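Local coordinates for peptidoglycan D,D-transpeptidase FtsI (Burkholderia pseudomallei, PDB 6HZI), which probably cross-links the peptide stems of peptidoglycan during cell division, as a penicillin-binding D,D-transpeptidase, at residues Thr43-Leu49 against Pro205-Thr211. Sequence-based numbering, arbitrary orientation.
Sequences TGEVLSL and PVTIFKT
The apolar centre is V46 CG2, which lies 3.4 Å from V206 CG1 and 4.3 Å from I208 CG1; L49 CD2 extends it by meeting I208 CD1 at 4.3 Å. V46 and L49 both take the t rotamer at chi1 and point toward the loop. They belong to strand 46-52, an outermost strand of the antiparallel sheet in the penicillin-binding transpeptidase domain. A classic beta bulge at L47 and S48, opposite V38, turns this strand as it enters the sheet.

Residues 205-211, in the loop between helices 187-198 and 225-238, run alongside the approach to the strand in parallel register: G44 beside V206, E45 beside T207 and V46 beside I208. A single parallel bridge, E45 with T207, joins the segments. T207 N donates to G44 O (3.2 Å) and V46 N to T207 O (2.9 Å), while V206 CA adds a CH...O contact to G44 O at 3.1 Å. G44 adopts positive phi (68/13), and a CB there would clash with P205 O. One water donates to both T43 O (2.5 Å) and P205 O (2.6 Å).

Each segment carries an ST turn: T43 OG1 accepts from E45 N (3.1 Å) and is hydrogen-bonded to D40 OD2, and T207 OG1 accepts from F209 N (3.3 Å). K210 forms a salt bridge with D6 of the N-terminal segment. At the polar edge E45's CA-to-CB bond points away from the loop, but its side chain (chi1 m, chi2 t) runs back beside F209 and K210, and OE2 accepts from T211 N and T211 OG1, each at 2.9 Å.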
ATOM      1  N   THR A  43     -13.124 -12.174  -1.470  1.00 36.24           N
ATOM      2  CA  THR A  43     -13.501 -12.843  -0.191  1.00 36.04           C
ATOM      3  C   THR A  43     -12.777 -12.234   1.002  1.00 35.44           C
ATOM      4  O   THR A  43     -13.171 -12.606   2.120  1.00 34.40           O
ATOM      5  CB  THR A  43     -13.170 -14.338  -0.264  1.00 39.86           C
ATOM      6  OG1 THR A  43     -11.745 -14.506  -0.388  1.00 35.90           O
ATOM      7  CG2 THR A  43     -13.863 -14.995  -1.443  1.00 39.52           C
ATOM      8  N   GLY A  44     -11.684 -11.471   0.782  1.00 32.24           N
ATOM      9  CA  GLY A  44     -10.760 -11.051   1.870  1.00 33.01           C
ATOM     10  C   GLY A  44      -9.968 -12.206   2.492  1.00 31.35           C
ATOM     11  O   GLY A  44      -9.339 -11.977   3.536  1.00 28.08           O
ATOM     12  N   GLU A  45      -9.953 -13.394   1.868  1.00 30.02           N
ATOM     13  CA  GLU A  45      -9.152 -14.547   2.326  1.00 30.09           C
ATOM     14  C   GLU A  45      -7.669 -14.272   2.108  1.00 29.52           C
ATOM     15  O   GLU A  45      -7.271 -13.824   1.032  1.00 30.10           O
ATOM     16  CB  GLU A  45      -9.546 -15.799   1.547  1.00 34.33           C
ATOM     17  CG  GLU A  45     -10.961 -16.256   1.840  1.00 38.04           C
ATOM     18  CD  GLU A  45     -11.437 -17.480   1.063  1.00 35.34           C
ATOM     19  OE1 GLU A  45     -10.641 -18.047   0.321  1.00 47.26           O
ATOM     20  OE2 GLU A  45     -12.599 -17.870   1.235  1.00 39.09           O
ATOM     21  N   VAL A  46      -6.858 -14.545   3.109  1.00 31.30           N
ATOM     22  CA  VAL A  46      -5.383 -14.508   2.987  1.00 29.84           C
ATOM     23  C   VAL A  46      -4.930 -15.774   2.244  1.00 34.12           C
ATOM     24  O   VAL A  46      -5.108 -16.894   2.799  1.00 37.90           O
ATOM     25  CB  VAL A  46      -4.739 -14.411   4.374  1.00 34.04           C
ATOM     26  CG1 VAL A  46      -3.212 -14.449   4.313  1.00 32.23           C
ATOM     27  CG2 VAL A  46      -5.222 -13.187   5.137  1.00 33.34           C
ATOM     28  N   LEU A  47      -4.350 -15.618   1.046  1.00 31.33           N
ATOM     29  CA  LEU A  47      -3.850 -16.765   0.239  1.00 34.21           C
ATOM     30  C   LEU A  47      -2.411 -17.075   0.674  1.00 34.87           C
ATOM     31  O   LEU A  47      -1.993 -18.242   0.560  1.00 30.95           O
ATOM     32  CB  LEU A  47      -3.946 -16.473  -1.268  1.00 32.36           C
ATOM     33  CG  LEU A  47      -5.343 -16.095  -1.765  1.00 33.78           C
ATOM     34  CD1 LEU A  47      -5.362 -15.851  -3.286  1.00 34.64           C
ATOM     35  CD2 LEU A  47      -6.295 -17.198  -1.373  1.00 36.35           C
ATOM     36  N   SER A  48      -1.683 -16.090   1.204  1.00 31.32           N
ATOM     37  CA  SER A  48      -0.315 -16.351   1.683  1.00 30.98           C
ATOM     38  C   SER A  48       0.032 -15.327   2.728  1.00 31.02           C
ATOM     39  O   SER A  48      -0.543 -14.219   2.727  1.00 31.21           O
ATOM     40  CB  SER A  48       0.722 -16.347   0.580  1.00 31.76           C
ATOM     41  OG  SER A  48       0.878 -15.037   0.030  1.00 33.42           O
ATOM     42  N   LEU A  49       0.964 -15.719   3.577  1.00 30.23           N
ATOM     43  CA  LEU A  49       1.380 -14.891   4.714  1.00 32.47           C
ATOM     44  C   LEU A  49       2.769 -15.380   5.094  1.00 33.99           C
ATOM     45  O   LEU A  49       2.890 -16.533   5.530  1.00 32.28           O
ATOM     46  CB  LEU A  49       0.351 -15.007   5.842  1.00 34.47           C
ATOM     47  CG  LEU A  49       0.618 -14.081   7.034  1.00 39.01           C
ATOM     48  CD1 LEU A  49       0.305 -12.645   6.697  1.00 42.19           C
ATOM     49  CD2 LEU A  49      -0.205 -14.501   8.223  1.00 43.34           C
ATOM     50  N   PRO A 205     -13.244  -7.976   5.476  1.00 44.77           N
ATOM     51  CA  PRO A 205     -12.637  -8.635   6.629  1.00 41.61           C
ATOM     52  C   PRO A 205     -11.516  -9.529   6.085  1.00 35.66           C
ATOM     53  O   PRO A 205     -11.738 -10.284   5.147  1.00 37.24           O
ATOM     54  CB  PRO A 205     -13.760  -9.475   7.266  1.00 39.94           C
ATOM     55  CG  PRO A 205     -15.025  -9.013   6.571  1.00 45.68           C
ATOM     56  CD  PRO A 205     -14.619  -8.439   5.231  1.00 43.62           C
ATOM     57  N   VAL A 206     -10.319  -9.401   6.632  1.00 36.59           N
ATOM     58  CA  VAL A 206      -9.176 -10.199   6.127  1.00 39.59           C
ATOM     59  C   VAL A 206      -8.918 -11.289   7.140  1.00 39.56           C
ATOM     60  O   VAL A 206      -8.542 -10.974   8.258  1.00 41.18           O
ATOM     61  CB  VAL A 206      -7.929  -9.349   5.845  1.00 38.36           C
ATOM     62  CG1 VAL A 206      -6.758 -10.227   5.458  1.00 35.14           C
ATOM     63  CG2 VAL A 206      -8.228  -8.321   4.759  1.00 42.42           C
ATOM     64  N   THR A 207      -9.010 -12.518   6.675  1.00 37.41           N
ATOM     65  CA  THR A 207      -9.217 -13.719   7.513  1.00 41.83           C
ATOM     66  C   THR A 207      -8.262 -14.781   6.968  1.00 39.46           C
ATOM     67  O   THR A 207      -8.102 -14.795   5.720  1.00 34.18           O
ATOM     68  CB  THR A 207     -10.708 -14.102   7.438  1.00 41.85           C
ATOM     69  OG1 THR A 207     -10.921 -15.253   8.237  1.00 40.59           O
ATOM     70  CG2 THR A 207     -11.223 -14.361   6.020  1.00 40.59           C
ATOM     71  N   ILE A 208      -7.722 -15.628   7.851  1.00 35.01           N
ATOM     72  CA  ILE A 208      -6.961 -16.855   7.515  1.00 41.87           C
ATOM     73  C   ILE A 208      -7.897 -18.062   7.381  1.00 37.31           C
ATOM     74  O   ILE A 208      -7.384 -19.150   7.196  1.00 37.61           O
ATOM     75  CB  ILE A 208      -5.887 -17.053   8.589  1.00 51.81           C
ATOM     76  CG1 ILE A 208      -4.891 -15.917   8.478  1.00 64.29           C
ATOM     77  CG2 ILE A 208      -5.170 -18.366   8.464  1.00 59.43           C
ATOM     78  CD1 ILE A 208      -3.987 -15.847   9.635  1.00 84.94           C
ATOM     79  N   PHE A 209      -9.212 -17.878   7.354  1.00 35.07           N
ATOM     80  CA  PHE A 209     -10.205 -18.974   7.207  1.00 36.00           C
ATOM     81  C   PHE A 209     -11.029 -18.755   5.946  1.00 37.36           C
ATOM     82  O   PHE A 209     -11.275 -17.605   5.588  1.00 37.13           O
ATOM     83  CB  PHE A 209     -11.139 -19.045   8.419  1.00 36.75           C
ATOM     84  CG  PHE A 209     -10.483 -19.596   9.660  1.00 35.10           C
ATOM     85  CD1 PHE A 209      -9.793 -18.767  10.518  1.00 39.46           C
ATOM     86  CD2 PHE A 209     -10.531 -20.939   9.949  1.00 37.35           C
ATOM     87  CE1 PHE A 209      -9.148 -19.280  11.630  1.00 38.80           C
ATOM     88  CE2 PHE A 209      -9.940 -21.444  11.095  1.00 39.27           C
ATOM     89  CZ  PHE A 209      -9.245 -20.608  11.931  1.00 36.70           C
ATOM     90  N   LYS A 210     -11.434 -19.845   5.295  1.00 41.85           N
ATOM     91  CA  LYS A 210     -12.277 -19.790   4.071  1.00 41.89           C
ATOM     92  C   LYS A 210     -13.653 -19.275   4.468  1.00 40.53           C
ATOM     93  O   LYS A 210     -14.075 -19.548   5.570  1.00 40.97           O
ATOM     94  CB  LYS A 210     -12.345 -21.143   3.371  1.00 39.87           C
ATOM     95  CG  LYS A 210     -11.041 -21.520   2.707  1.00 45.27           C
ATOM     96  CD  LYS A 210     -11.172 -22.464   1.563  1.00 53.27           C
ATOM     97  CE  LYS A 210      -9.810 -22.847   1.021  1.00 60.49           C
ATOM     98  NZ  LYS A 210      -9.897 -23.963   0.049  1.00 69.67           N
ATOM     99  N   THR A 211     -14.226 -18.440   3.625  1.00 42.14           N
ATOM    100  CA  THR A 211     -15.568 -17.836   3.762  1.00 46.49           C
ATOM    101  C   THR A 211     -16.602 -18.766   3.120  1.00 53.26           C
ATOM    102  O   THR A 211     -16.184 -19.660   2.375  1.00 44.29           O
ATOM    103  CB  THR A 211     -15.497 -16.465   3.093  1.00 48.51           C
ATOM    104  OG1 THR A 211     -15.152 -16.554   1.692  1.00 41.05           O
ATOM    105  CG2 THR A 211     -14.484 -15.614   3.825  1.00 44.33           C
TER
HETATM  106  O   HOH W   1     -13.272 -12.340   4.603  1.00 49.67           O